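Local coordinates for acyl-CoA N-acyltransferases (NAT) superfamily protein (Arabidopsis thaliana, PDB 6TH0) that probably acetylates the N-terminal methionine of transmembrane proteins, and perhaps lysine side chains, with acetyl-CoA as the acetyl donor, at residues Leu16-Gln21 / Ser60-Gly65; Val46-Val51 / Gly65-Lys70. One frame throughout, in Å; residues are numbered along the deposited sequence.

Contact 1 of 2, residues Leu16-Gln21 / Ser60-Gly65; sequences LERLEQ and SEELIG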
loop_
_atom_site.group_PDB
_atom_site.type_symbol
_atom_site.label_atom_id
_atom_site.label_comp_id
_atom_site.label_asym_id
_atom_site.label_seq_id
_atom_site.Cartn_x
_atom_site.Cartn_y
_atom_site.Cartn_z
ATOM N N LEU A 16 -9.801 -14.087 -0.659
ATOM C CA LEU A 16 -9.730 -13.925 0.791
ATOM C C LEU A 16 -8.701 -14.859 1.432
ATOM O O LEU A 16 -7.819 -14.406 2.164
ATOM C CB LEU A 16 -11.109 -14.139 1.411
ATOM C CG LEU A 16 -11.109 -14.008 2.932
ATOM C CD1 LEU A 16 -10.737 -12.598 3.339
ATOM C CD2 LEU A 16 -12.460 -14.388 3.506
ATOM N N GLU A 17 -8.836 -16.167 1.205
ATOM C CA GLU A 17 -7.933 -17.137 1.831
ATOM C C GLU A 17 -6.483 -16.861 1.468
ATOM O O GLU A 17 -5.613 -16.778 2.344
ATOM C CB GLU A 17 -8.313 -18.559 1.423
ATOM C CG GLU A 17 -7.654 -19.636 2.269
ATOM C CD GLU A 17 -7.838 -21.027 1.685
ATOM O OE1 GLU A 17 -8.849 -21.249 0.983
ATOM O OE2 GLU A 17 -6.967 -21.893 1.921
ATOM N N ARG A 18 -6.202 -16.708 0.174
ATOM C CA ARG A 18 -4.827 -16.454 -0.250
ATOM C C ARG A 18 -4.305 -15.141 0.319
ATOM O O ARG A 18 -3.163 -15.068 0.785
ATOM C CB ARG A 18 -4.745 -16.458 -1.777
ATOM C CG ARG A 18 -3.427 -15.936 -2.343
ATOM C CD ARG A 18 -2.277 -16.909 -2.082
ATOM N NE ARG A 18 -1.153 -16.595 -2.959
ATOM C CZ ARG A 18 0.054 -17.149 -2.856
ATOM N NH1 ARG A 18 0.291 -18.048 -1.912
ATOM N NH2 ARG A 18 1.015 -16.812 -3.703
ATOM N N LEU A 19 -5.133 -14.094 0.307
ATOM C CA LEU A 19 -4.712 -12.798 0.821
ATOM C C LEU A 19 -4.324 -12.883 2.287
ATOM O O LEU A 19 -3.282 -12.342 2.694
ATOM C CB LEU A 19 -5.832 -11.764 0.635
ATOM C CG LEU A 19 -5.458 -10.301 0.892
ATOM C CD1 LEU A 19 -4.436 -9.740 -0.099
ATOM C CD2 LEU A 19 -6.725 -9.433 0.968
ATOM N N GLU A 20 -5.151 -13.543 3.100
ATOM C CA GLU A 20 -4.829 -13.652 4.516
ATOM C C GLU A 20 -3.543 -14.435 4.693
ATOM O O GLU A 20 -2.663 -14.044 5.465
ATOM C CB GLU A 20 -5.944 -14.344 5.291
ATOM C CG GLU A 20 -7.195 -13.524 5.544
ATOM C CD GLU A 20 -8.212 -14.313 6.349
ATOM O OE1 GLU A 20 -8.574 -15.430 5.917
ATOM O OE2 GLU A 20 -8.632 -13.830 7.423
ATOM N N GLN A 21 -3.408 -15.517 3.938
ATOM C CA GLN A 21 -2.264 -16.410 4.095
ATOM C C GLN A 21 -0.956 -15.710 3.732
ATOM O O GLN A 21 0.030 -15.799 4.471
ATOM C CB GLN A 21 -2.507 -17.650 3.239
ATOM C CG GLN A 21 -1.326 -18.562 3.020
ATOM C CD GLN A 21 -1.246 -19.002 1.571
ATOM O OE1 GLN A 21 -0.538 -18.395 0.766
ATOM N NE2 GLN A 21 -1.993 -20.044 1.223
ATOM N N SER A 60 -3.379 -20.108 -11.949
ATOM C CA SER A 60 -3.241 -18.925 -12.791
ATOM C C SER A 60 -3.896 -17.693 -12.169
ATOM O O SER A 60 -3.370 -16.582 -12.286
ATOM C CB SER A 60 -3.836 -19.206 -14.171
ATOM O OG SER A 60 -5.224 -19.475 -14.081
ATOM N N GLU A 61 -5.044 -17.858 -11.510
ATOM C CA GLU A 61 -5.771 -16.722 -10.948
ATOM C C GLU A 61 -5.366 -16.393 -9.512
ATOM O O GLU A 61 -5.836 -15.388 -8.960
ATOM C CB GLU A 61 -7.280 -16.987 -11.006
ATOM C CG GLU A 61 -7.950 -16.595 -12.316
ATOM C CD GLU A 61 -7.646 -15.170 -12.736
ATOM O OE1 GLU A 61 -7.580 -14.286 -11.857
ATOM O OE2 GLU A 61 -7.467 -14.937 -13.949
ATOM N N GLU A 62 -4.488 -17.192 -8.910
ATOM C CA GLU A 62 -4.020 -16.948 -7.551
ATOM C C GLU A 62 -3.049 -15.775 -7.524
ATOM O O GLU A 62 -2.107 -15.723 -8.318
ATOM C CB GLU A 62 -3.350 -18.205 -6.996
ATOM C CG GLU A 62 -2.975 -18.126 -5.521
ATOM C CD GLU A 62 -2.173 -19.330 -5.050
ATOM O OE1 GLU A 62 -1.135 -19.632 -5.674
ATOM O OE2 GLU A 62 -2.590 -19.981 -4.068
ATOM N N LEU A 63 -3.278 -14.819 -6.628
ATOM C CA LEU A 63 -2.424 -13.638 -6.615
ATOM C C LEU A 63 -1.017 -13.991 -6.138
ATOM O O LEU A 63 -0.827 -14.861 -5.282
ATOM C CB LEU A 63 -3.027 -12.538 -5.733
ATOM C CG LEU A 63 -3.194 -12.764 -4.228
ATOM C CD1 LEU A 63 -1.928 -12.412 -3.486
ATOM C CD2 LEU A 63 -4.364 -11.932 -3.694
ATOM N N ILE A 64 -0.023 -13.318 -6.711
ATOM C CA ILE A 64 1.362 -13.441 -6.275
ATOM C C ILE A 64 1.928 -12.102 -5.807
ATOM O O ILE A 64 3.109 -12.004 -5.460
ATOM C CB ILE A 64 2.228 -14.080 -7.381
ATOM C CG1 ILE A 64 2.015 -13.392 -8.728
ATOM C CG2 ILE A 64 1.877 -15.556 -7.516
ATOM C CD1 ILE A 64 2.681 -12.038 -8.852
ATOM N N GLY A 65 1.089 -11.076 -5.755
ATOM C CA GLY A 65 1.487 -9.787 -5.225
ATOM C C GLY A 65 0.227 -9.031 -4.872
ATOM O O GLY A 65 -0.859 -9.355 -5.353
#
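Arg18, on the first turns of helix 16-26, reaches across to Glu62 and Leu63 where the chain enters strand 63-73. Its CG stands anti to the backbone N (chi1 169°) and packs on Leu63 CG at 3.7 Å; a bend at chi2 (71°) places CD beside Glu62 CG. The guanidinium takes Leu63 O side-on with two nitrogens, NE at 2.9 Å and NH2 at 3.1 Å, and the oxygen lies in the guanidinium plane. Over one face of that plane, offset toward its rim, Glu62 CD sits 3.6 Å above; the carboxylate and guanidinium planes are stacked, 16° apart. The salt bridge from Arg18 NE to Glu62 OE2 is long, 3.8 Å, and rests on charge alone; Glu62 OE1 is paired with Arg55. Next along the helix, Leu19 brings CD1 to 4.2 Å from Leu63 CD2, the apolar side of the contact. One turn on from Arg18, Gln21 OE1 accepts from Arg18 NH1 at 2.8 Å and steadies the guanidinium from its own helix. An alanine in place of Arg18 would probably leave Leu63 O without its two side-chain donors and Glu62 without the cation stacked on it. The arginine thus ties the helix to a main-chain carbonyl just before the classic bulge in which Ile64 and Gly65 both face Ala50, while its charge would be partly balanced by the stacked carboxylate.

Contact 2 of 2, residues Val46-Val51 / Gly65-Lys70; sequences VSWAAV and GFVTAK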
loop_
_atom_site.group_PDB
_atom_site.type_symbol
_atom_site.label_atom_id
_atom_site.label_comp_id
_atom_site.label_asym_id
_atom_site.label_seq_id
_atom_site.Cartn_x
_atom_site.Cartn_y
_atom_site.Cartn_z
ATOM N N VAL A 46 -9.009 0.379 -1.053
ATOM C CA VAL A 46 -8.773 0.075 -2.450
ATOM C C VAL A 46 -7.607 -0.890 -2.487
ATOM O O VAL A 46 -6.707 -0.853 -1.634
ATOM C CB VAL A 46 -8.526 1.326 -3.320
ATOM C CG1 VAL A 46 -9.811 2.123 -3.475
ATOM C CG2 VAL A 46 -7.430 2.196 -2.718
ATOM N N SER A 47 -7.622 -1.774 -3.471
ATOM C CA SER A 47 -6.503 -2.700 -3.500
ATOM C C SER A 47 -6.345 -3.327 -4.874
ATOM O O SER A 47 -7.255 -3.305 -5.709
ATOM C CB SER A 47 -6.697 -3.789 -2.447
ATOM O OG SER A 47 -7.902 -4.479 -2.711
ATOM N N TRP A 48 -5.150 -3.866 -5.096
ATOM C CA TRP A 48 -4.777 -4.455 -6.369
ATOM C C TRP A 48 -4.057 -5.770 -6.123
ATOM O O TRP A 48 -3.260 -5.888 -5.188
ATOM C CB TRP A 48 -3.892 -3.512 -7.178
ATOM C CG TRP A 48 -4.640 -2.353 -7.736
ATOM C CD1 TRP A 48 -5.194 -2.263 -8.979
ATOM C CD2 TRP A 48 -4.934 -1.110 -7.077
ATOM N NE1 TRP A 48 -5.803 -1.046 -9.138
ATOM C CE2 TRP A 48 -5.652 -0.316 -7.988
ATOM C CE3 TRP A 48 -4.649 -0.591 -5.810
ATOM C CZ2 TRP A 48 -6.105 0.973 -7.674
ATOM C CZ3 TRP A 48 -5.085 0.687 -5.498
ATOM C CH2 TRP A 48 -5.817 1.454 -6.428
ATOM N N ALA A 49 -4.335 -6.746 -6.968
ATOM C CA ALA A 49 -3.634 -8.015 -6.959
ATOM C C ALA A 49 -2.777 -8.090 -8.211
ATOM O O ALA A 49 -3.133 -7.547 -9.258
ATOM C CB ALA A 49 -4.615 -9.193 -6.913
ATOM N N ALA A 50 -1.625 -8.727 -8.081
ATOM C CA ALA A 50 -0.806 -9.122 -9.218
ATOM C C ALA A 50 -0.981 -10.616 -9.418
ATOM O O ALA A 50 -0.926 -11.378 -8.450
ATOM C CB ALA A 50 0.670 -8.794 -8.983
ATOM N N VAL A 51 -1.221 -11.031 -10.659
ATOM C CA VAL A 51 -1.388 -12.442 -10.980
ATOM C C VAL A 51 -0.536 -12.801 -12.189
ATOM O O VAL A 51 -0.253 -11.963 -13.050
ATOM C CB VAL A 51 -2.871 -12.798 -11.246
ATOM C CG1 VAL A 51 -3.734 -12.423 -10.044
ATOM C CG2 VAL A 51 -3.374 -12.104 -12.515
ATOM N N GLY A 65 1.089 -11.076 -5.755
ATOM C CA GLY A 65 1.487 -9.787 -5.225
ATOM C C GLY A 65 0.227 -9.031 -4.872
ATOM O O GLY A 65 -0.859 -9.355 -5.353
ATOM N N PHE A 66 0.374 -8.041 -3.995
ATOM C CA PHE A 66 -0.801 -7.304 -3.543
ATOM C C PHE A 66 -0.364 -5.927 -3.074
ATOM O O PHE A 66 0.787 -5.727 -2.680
ATOM C CB PHE A 66 -1.504 -8.049 -2.398
ATOM C CG PHE A 66 -0.640 -8.239 -1.217
ATOM C CD1 PHE A 66 -0.530 -7.245 -0.258
ATOM C CD2 PHE A 66 0.153 -9.377 -1.097
ATOM C CE1 PHE A 66 0.327 -7.399 0.829
ATOM C CE2 PHE A 66 0.995 -9.534 -0.021
ATOM C CZ PHE A 66 1.075 -8.563 0.952
ATOM N N VAL A 67 -1.289 -4.968 -3.134
ATOM C CA VAL A 67 -1.141 -3.705 -2.420
ATOM C C VAL A 67 -2.524 -3.309 -1.915
ATOM O O VAL A 67 -3.515 -3.531 -2.615
ATOM C CB VAL A 67 -0.550 -2.597 -3.310
ATOM C CG1 VAL A 67 -1.484 -2.301 -4.478
ATOM C CG2 VAL A 67 -0.265 -1.341 -2.493
ATOM N N THR A 68 -2.612 -2.891 -0.651
ATOM C CA THR A 68 -3.863 -2.400 -0.073
ATOM C C THR A 68 -3.702 -0.954 0.397
ATOM O O THR A 68 -2.615 -0.536 0.821
ATOM C CB THR A 68 -4.318 -3.260 1.094
ATOM O OG1 THR A 68 -3.327 -3.206 2.125
ATOM C CG2 THR A 68 -4.513 -4.706 0.638
ATOM N N ALA A 69 -4.784 -0.176 0.297
ATOM C CA ALA A 69 -4.728 1.238 0.637
ATOM C C ALA A 69 -6.101 1.692 1.129
ATOM O O ALA A 69 -7.133 1.139 0.745
ATOM C CB ALA A 69 -4.289 2.101 -0.558
ATOM N N LYS A 70 -6.117 2.753 1.923
ATOM C CA LYS A 70 -7.393 3.293 2.368
ATOM C C LYS A 70 -7.407 4.788 2.150
ATOM O O LYS A 70 -6.364 5.434 2.026
ATOM C CB LYS A 70 -7.692 2.985 3.843
ATOM C CG LYS A 70 -6.754 3.666 4.831
ATOM C CD LYS A 70 -7.283 3.502 6.249
ATOM C CE LYS A 70 -6.354 4.126 7.284
ATOM N NZ LYS A 70 -6.903 3.955 8.659
#
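The Trp48 indole meets Val67 CG1 obliquely, its CE3 3.8 Å away, and the two side chains lie side by side, pointing the same way; Tyr122 of helix 111-123 meets the indole from outside the hairpin. Trp48 CB also touches Val67 CG1. On this same sheet face, Val46 CG2 packs on Ala69 CB at 3.8 Å and Ala50 CB lies beside Gly65 CA, at 4.0 Å. The Phe66 ring, on the other face, leads away from strand 45-52 toward helix 16-26 and the ring of His23. Beside it on that face, Ser47 CB approaches Thr68 CG2 at 3.9 Å, while Thr68 OG1 is hydrogen-bonded to Thr99. The antiparallel backbones alternate hydrogen-bonded and non-hydrogen-bonded pairs: Val46 with Ala69 and Trp48 with Val67 each exchange two bonds. Ala50 N gives a straight bond of 2.9 Å to Gly65 O, though from above the carbonyl plane; the return bond from Gly65 N to Ala50 O is weak, at 3.4 Å. In this antiparallel hairpin of the GNAT fold the inward-facing N-H and C=O groups therefore pair across the hairpin, outward ones bond strands 6-10 and 93-102, and apolar groups on one face meet helix 111-123.

Overall arrangement
Both contacts use strand 63-73, share Gly65 and are largely buried, but they meet different neighbours. Contact 2 lies nearer the middle, its centre about 7 Å from the centre of the chain, against about 16 Å for contact 1, where Arg18 and Glu62 are partly exposed. In contact 2 main-chain bonds and mostly apolar side chains join two neighbouring inner strands; in contact 1 a long charged side chain spans from helix to strand entrance, with Leu19 and Leu63 meeting beside it. The two touch at the bulge, where Ile64 N probably bonds Ala50 O at 2.8 Å. Leu19 also packs on Phe66, so helix 16-26 reaches both places. Acetyl-CoA binds about 8 Å from the Ile64 side chain and about 6 Å from that of Phe66.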